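Local coordinates for protein transcriptional regulator (Streptococcus dysgalactiae, PDB 4YV9) that binds DNA as a transcriptional regulator of the Rgg family and acts as a receptor for SHP pheromone peptides in quorum sensing, at residues Leu23-Phe36 with Ile43-Leu55. Residues are numbered along the deposited sequence; the frame is centred on the assembly and turned at random.
Sequences LADEHLSKSQISRF and ISCSRLLNLLDKL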
loop_
_atom_site.group_PDB
_atom_site.type_symbol
_atom_site.label_atom_id
_atom_site.label_comp_id
_atom_site.label_asym_id
_atom_site.label_seq_id
_atom_site.Cartn_x
_atom_site.Cartn_y
_atom_site.Cartn_z
ATOM N N LEU B 23 -12.905 27.053 -6.053
ATOM C CA LEU B 23 -13.004 25.834 -6.834
ATOM C C LEU B 23 -13.662 26.020 -8.197
ATOM O O LEU B 23 -13.518 25.168 -9.081
ATOM C CB LEU B 23 -13.800 24.789 -6.057
ATOM C CG LEU B 23 -13.078 24.306 -4.802
ATOM C CD1 LEU B 23 -13.920 23.241 -4.113
ATOM C CD2 LEU B 23 -11.761 23.765 -5.227
ATOM N N ALA B 24 -14.446 27.088 -8.334
ATOM C CA ALA B 24 -15.156 27.364 -9.575
ATOM C C ALA B 24 -14.200 27.723 -10.705
ATOM O O ALA B 24 -13.196 28.390 -10.484
ATOM C CB ALA B 24 -16.184 28.515 -9.372
ATOM N N ASP B 25 -14.535 27.297 -11.917
ATOM C CA ASP B 25 -13.801 27.700 -13.112
ATOM C C ASP B 25 -14.720 27.598 -14.313
ATOM O O ASP B 25 -15.939 27.537 -14.154
ATOM C CB ASP B 25 -12.526 26.853 -13.310
ATOM C CG ASP B 25 -12.804 25.355 -13.383
ATOM O OD1 ASP B 25 -13.947 24.954 -13.707
ATOM O OD2 ASP B 25 -11.852 24.573 -13.152
ATOM N N GLU B 26 -14.142 27.579 -15.514
ATOM C CA GLU B 26 -14.914 27.436 -16.743
ATOM C C GLU B 26 -15.693 26.122 -16.839
ATOM O O GLU B 26 -16.593 25.996 -17.663
ATOM C CB GLU B 26 -13.990 27.559 -17.960
ATOM C CG GLU B 26 -12.831 26.573 -17.948
ATOM C CD GLU B 26 -11.958 26.668 -19.190
ATOM O OE1 GLU B 26 -12.451 27.138 -20.243
ATOM O OE2 GLU B 26 -10.774 26.272 -19.108
ATOM N N HIS B 27 -15.341 25.141 -16.016
ATOM C CA HIS B 27 -15.976 23.825 -16.096
ATOM C C HIS B 27 -17.181 23.708 -15.157
ATOM O O HIS B 27 -18.165 23.057 -15.487
ATOM C CB HIS B 27 -14.955 22.718 -15.782
ATOM C CG HIS B 27 -13.674 22.843 -16.551
ATOM N ND1 HIS B 27 -13.585 22.568 -17.899
ATOM C CD2 HIS B 27 -12.434 23.231 -16.163
ATOM C CE1 HIS B 27 -12.347 22.779 -18.308
ATOM N NE2 HIS B 27 -11.628 23.180 -17.274
ATOM N N LEU B 28 -17.093 24.332 -13.989
ATOM C CA LEU B 28 -18.180 24.297 -13.015
ATOM C C LEU B 28 -18.324 25.639 -12.321
ATOM O O LEU B 28 -17.355 26.163 -11.805
ATOM C CB LEU B 28 -17.946 23.210 -11.957
ATOM C CG LEU B 28 -18.398 21.776 -12.217
ATOM C CD1 LEU B 28 -18.146 20.905 -10.969
ATOM C CD2 LEU B 28 -19.858 21.701 -12.638
ATOM N N SER B 29 -19.544 26.174 -12.292
ATOM C CA SER B 29 -19.807 27.433 -11.606
ATOM C C SER B 29 -19.921 27.229 -10.097
ATOM O O SER B 29 -20.020 26.095 -9.629
ATOM C CB SER B 29 -21.093 28.058 -12.144
ATOM O OG SER B 29 -22.185 27.184 -11.886
ATOM N N LYS B 30 -19.910 28.322 -9.340
ATOM C CA LYS B 30 -20.157 28.265 -7.891
ATOM C C LYS B 30 -21.499 27.579 -7.619
ATOM O O LYS B 30 -21.612 26.706 -6.754
ATOM C CB LYS B 30 -20.169 29.675 -7.285
ATOM C CG LYS B 30 -18.830 30.413 -7.384
ATOM C CD LYS B 30 -18.730 31.521 -6.345
ATOM C CE LYS B 30 -19.749 32.609 -6.585
ATOM N NZ LYS B 30 -19.584 33.715 -5.607
ATOM N N SER B 31 -22.490 27.993 -8.395
ATOM C CA SER B 31 -23.864 27.500 -8.316
ATOM C C SER B 31 -23.921 25.991 -8.562
ATOM O O SER B 31 -24.614 25.258 -7.856
ATOM C CB SER B 31 -24.739 28.252 -9.323
ATOM O OG SER B 31 -26.070 27.790 -9.302
ATOM N N GLN B 32 -23.175 25.522 -9.551
ATOM C CA GLN B 32 -23.200 24.108 -9.891
ATOM C C GLN B 32 -22.545 23.272 -8.811
ATOM O O GLN B 32 -22.979 22.147 -8.527
ATOM C CB GLN B 32 -22.528 23.875 -11.240
ATOM C CG GLN B 32 -23.429 24.311 -12.408
ATOM C CD GLN B 32 -22.730 24.227 -13.736
ATOM O OE1 GLN B 32 -21.550 24.543 -13.846
ATOM N NE2 GLN B 32 -23.454 23.791 -14.761
ATOM N N ILE B 33 -21.514 23.836 -8.199
ATOM C CA ILE B 33 -20.843 23.193 -7.089
ATOM C C ILE B 33 -21.746 23.125 -5.855
ATOM O O ILE B 33 -21.868 22.056 -5.230
ATOM C CB ILE B 33 -19.521 23.915 -6.761
ATOM C CG1 ILE B 33 -18.563 23.770 -7.952
ATOM C CG2 ILE B 33 -18.880 23.333 -5.503
ATOM C CD1 ILE B 33 -17.248 24.524 -7.813
ATOM N N SER B 34 -22.369 24.245 -5.498
ATOM C CA SER B 34 -23.319 24.267 -4.385
ATOM C C SER B 34 -24.471 23.302 -4.599
ATOM O O SER B 34 -24.861 22.577 -3.674
ATOM C CB SER B 34 -23.892 25.672 -4.164
ATOM O OG SER B 34 -22.954 26.511 -3.512
ATOM N N ARG B 35 -25.038 23.307 -5.803
ATOM C CA ARG B 35 -26.183 22.444 -6.066
ATOM C C ARG B 35 -25.744 20.981 -5.952
ATOM O O ARG B 35 -26.491 20.149 -5.448
ATOM C CB ARG B 35 -26.816 22.748 -7.425
ATOM C CG ARG B 35 -27.673 24.024 -7.385
ATOM C CD ARG B 35 -28.505 24.271 -8.647
ATOM N NE ARG B 35 -29.437 23.184 -8.949
ATOM C CZ ARG B 35 -30.746 23.187 -8.679
ATOM N NH1 ARG B 35 -31.325 24.227 -8.087
ATOM N NH2 ARG B 35 -31.483 22.139 -9.012
ATOM N N PHE B 36 -24.519 20.686 -6.376
ATOM C CA PHE B 36 -23.974 19.340 -6.197
ATOM C C PHE B 36 -23.789 18.967 -4.722
ATOM O O PHE B 36 -24.165 17.867 -4.303
ATOM C CB PHE B 36 -22.636 19.184 -6.924
ATOM C CG PHE B 36 -21.949 17.886 -6.624
ATOM C CD1 PHE B 36 -22.611 16.678 -6.824
ATOM C CD2 PHE B 36 -20.661 17.867 -6.122
ATOM C CE1 PHE B 36 -21.985 15.468 -6.529
ATOM C CE2 PHE B 36 -20.026 16.664 -5.830
ATOM C CZ PHE B 36 -20.685 15.467 -6.034
ATOM N N ILE B 43 -23.158 16.102 -10.953
ATOM C CA ILE B 43 -22.093 16.545 -11.848
ATOM C C ILE B 43 -21.356 15.337 -12.408
ATOM O O ILE B 43 -21.456 14.225 -11.865
ATOM C CB ILE B 43 -21.085 17.467 -11.143
ATOM C CG1 ILE B 43 -20.448 16.744 -9.945
ATOM C CG2 ILE B 43 -21.751 18.768 -10.715
ATOM C CD1 ILE B 43 -19.265 17.501 -9.347
ATOM N N SER B 44 -20.619 15.539 -13.492
ATOM C CA SER B 44 -19.924 14.424 -14.113
ATOM C C SER B 44 -18.750 14.007 -13.248
ATOM O O SER B 44 -18.240 14.795 -12.442
ATOM C CB SER B 44 -19.446 14.784 -15.515
ATOM O OG SER B 44 -18.343 15.667 -15.468
ATOM N N CYS B 45 -18.319 12.763 -13.407
ATOM C CA CYS B 45 -17.182 12.279 -12.642
ATOM C C CYS B 45 -15.961 13.134 -12.965
ATOM O O CYS B 45 -15.215 13.535 -12.071
ATOM C CB CYS B 45 -16.903 10.810 -12.941
ATOM S SG CYS B 45 -15.772 10.068 -11.728
ATOM N N SER B 46 -15.779 13.412 -14.251
ATOM C CA SER B 46 -14.664 14.228 -14.722
ATOM C C SER B 46 -14.636 15.588 -14.025
ATOM O O SER B 46 -13.591 16.067 -13.618
ATOM C CB SER B 46 -14.749 14.410 -16.240
ATOM O OG SER B 46 -13.454 14.573 -16.795
ATOM N N ARG B 47 -15.796 16.203 -13.862
ATOM C CA ARG B 47 -15.833 17.504 -13.213
ATOM C C ARG B 47 -15.584 17.365 -11.711
ATOM O O ARG B 47 -14.947 18.230 -11.096
ATOM C CB ARG B 47 -17.159 18.205 -13.523
ATOM C CG ARG B 47 -17.155 18.742 -14.944
ATOM C CD ARG B 47 -18.529 19.125 -15.469
ATOM N NE ARG B 47 -18.446 20.328 -16.295
ATOM C CZ ARG B 47 -18.332 20.334 -17.619
ATOM N NH1 ARG B 47 -18.305 19.196 -18.296
ATOM N NH2 ARG B 47 -18.256 21.486 -18.268
ATOM N N LEU B 48 -16.044 16.259 -11.126
ATOM C CA LEU B 48 -15.738 15.983 -9.729
ATOM C C LEU B 48 -14.237 15.799 -9.533
ATOM O O LEU B 48 -13.657 16.335 -8.582
ATOM C CB LEU B 48 -16.480 14.737 -9.234
ATOM C CG LEU B 48 -16.169 14.322 -7.791
ATOM C CD1 LEU B 48 -16.389 15.471 -6.820
ATOM C CD2 LEU B 48 -17.029 13.132 -7.401
ATOM N N LEU B 49 -13.607 15.053 -10.436
ATOM C CA LEU B 49 -12.155 14.832 -10.349
ATOM C C LEU B 49 -11.357 16.122 -10.397
ATOM O O LEU B 49 -10.334 16.238 -9.726
ATOM C CB LEU B 49 -11.676 13.910 -11.463
ATOM C CG LEU B 49 -11.471 12.446 -11.059
ATOM C CD1 LEU B 49 -12.747 11.841 -10.521
ATOM C CD2 LEU B 49 -10.973 11.643 -12.234
ATOM N N ASN B 50 -11.817 17.067 -11.212
ATOM C CA ASN B 50 -11.221 18.403 -11.300
ATOM C C ASN B 50 -11.286 19.128 -9.954
ATOM O O ASN B 50 -10.305 19.729 -9.515
ATOM C CB ASN B 50 -11.944 19.218 -12.389
ATOM C CG ASN B 50 -11.297 20.589 -12.661
ATOM O OD1 ASN B 50 -10.079 20.722 -12.707
ATOM N ND2 ASN B 50 -12.133 21.606 -12.857
ATOM N N LEU B 51 -12.451 19.072 -9.309
ATOM C CA LEU B 51 -12.635 19.654 -7.978
ATOM C C LEU B 51 -11.708 19.022 -6.960
ATOM O O LEU B 51 -11.055 19.711 -6.169
ATOM C CB LEU B 51 -14.081 19.483 -7.499
ATOM C CG LEU B 51 -15.191 20.163 -8.275
ATOM C CD1 LEU B 51 -16.573 19.720 -7.740
ATOM C CD2 LEU B 51 -15.028 21.671 -8.175
ATOM N N LEU B 52 -11.682 17.696 -6.957
ATOM C CA LEU B 52 -10.831 16.942 -6.052
ATOM C C LEU B 52 -9.346 17.269 -6.229
ATOM O O LEU B 52 -8.604 17.414 -5.257
ATOM C CB LEU B 52 -11.051 15.451 -6.269
ATOM C CG LEU B 52 -12.430 14.968 -5.818
ATOM C CD1 LEU B 52 -12.533 13.452 -5.960
ATOM C CD2 LEU B 52 -12.654 15.400 -4.377
ATOM N N ASP B 53 -8.919 17.345 -7.480
ATOM C CA ASP B 53 -7.538 17.687 -7.778
ATOM C C ASP B 53 -7.178 19.065 -7.189
ATOM O O ASP B 53 -6.084 19.246 -6.647
ATOM C CB ASP B 53 -7.305 17.649 -9.291
ATOM C CG ASP B 53 -5.892 18.036 -9.677
ATOM O OD1 ASP B 53 -4.942 17.553 -9.045
ATOM O OD2 ASP B 53 -5.729 18.844 -10.622
ATOM N N LYS B 54 -8.092 20.017 -7.285
ATOM C CA LYS B 54 -7.891 21.335 -6.672
ATOM C C LYS B 54 -7.744 21.236 -5.152
ATOM O O LYS B 54 -6.995 22.008 -4.542
ATOM C CB LYS B 54 -9.041 22.276 -7.043
ATOM C CG LYS B 54 -8.994 22.657 -8.545
ATOM C CD LYS B 54 -10.159 23.521 -8.984
ATOM C CE LYS B 54 -9.682 24.313 -10.232
ATOM N NZ LYS B 54 -10.759 24.828 -11.073
ATOM N N LEU B 55 -8.442 20.271 -4.557
ATOM C CA LEU B 55 -8.316 19.990 -3.130
ATOM C C LEU B 55 -7.187 19.012 -2.791
ATOM O O LEU B 55 -7.028 18.642 -1.626
ATOM C CB LEU B 55 -9.639 19.429 -2.591
ATOM C CG LEU B 55 -10.860 20.351 -2.713
ATOM C CD1 LEU B 55 -12.154 19.546 -2.448
ATOM C CD2 LEU B 55 -10.751 21.505 -1.734
HETATM O O HOH W 1 -10.608 27.145 -9.544
#
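Ile43 lies over one face of the Phe36 ring, its CG1 3.7 Å from the ring centroid and 8° off the normal, a CH-pi contact, while Leu48 CD1 comes in obliquely at CE2. This is the helix-turn-helix domain: the loop before helix 30-37, and that helix itself, pack against helix 45-54 and the residues leading into it. Ile43 reaches over the ring because CG1 sits between its own backbone N and carbonyl carbon (chi1 59°). At the other flat groups, His27 O lies at the edge of the Arg47 guanidinium, in its plane, and the His27 ring, with Glu26 CG over one face, has Asp25 OD2 at its edge and stands nearly perpendicular to the Asn50 amide. Leu28 CD1 touches Leu51 CD1 at 3.8 Å, Ile43 CD1 and Arg47 CB, and Ile33 CD1 meets Leu51 CD2; Leu9 of helix 6-15 also touches Phe36 and Leu51.

On the more polar side Arg47 grips the carbonyl of His27 side-on: NE bonds to His27 O at 2.9 Å from above the carbonyl plane, NH2 to the same oxygen in that plane. The same guanidinium reaches across the dimer interface, NH1 forming a salt bridge to Glu42 of the second subunit; a Cys45-Cys45 disulfide also links the two chains. Asp25 pins the loop from within, OD1 taking the backbone N of both His27 and Leu28 in an Asx turn and Asx motif. Its OD2 faces helix 45-54, in a salt bridge with Lys54 modelled implausibly short, its exact length doubtful; the extended lysine chain runs past Leu23, and a water joins Lys54 NZ to Ala24 O. Beside that ion pair, Asn50 ND2 donates to the syn lone pair of Asp25 OD2 at 3.0 Å, the amide and carboxylate planes only 19° apart.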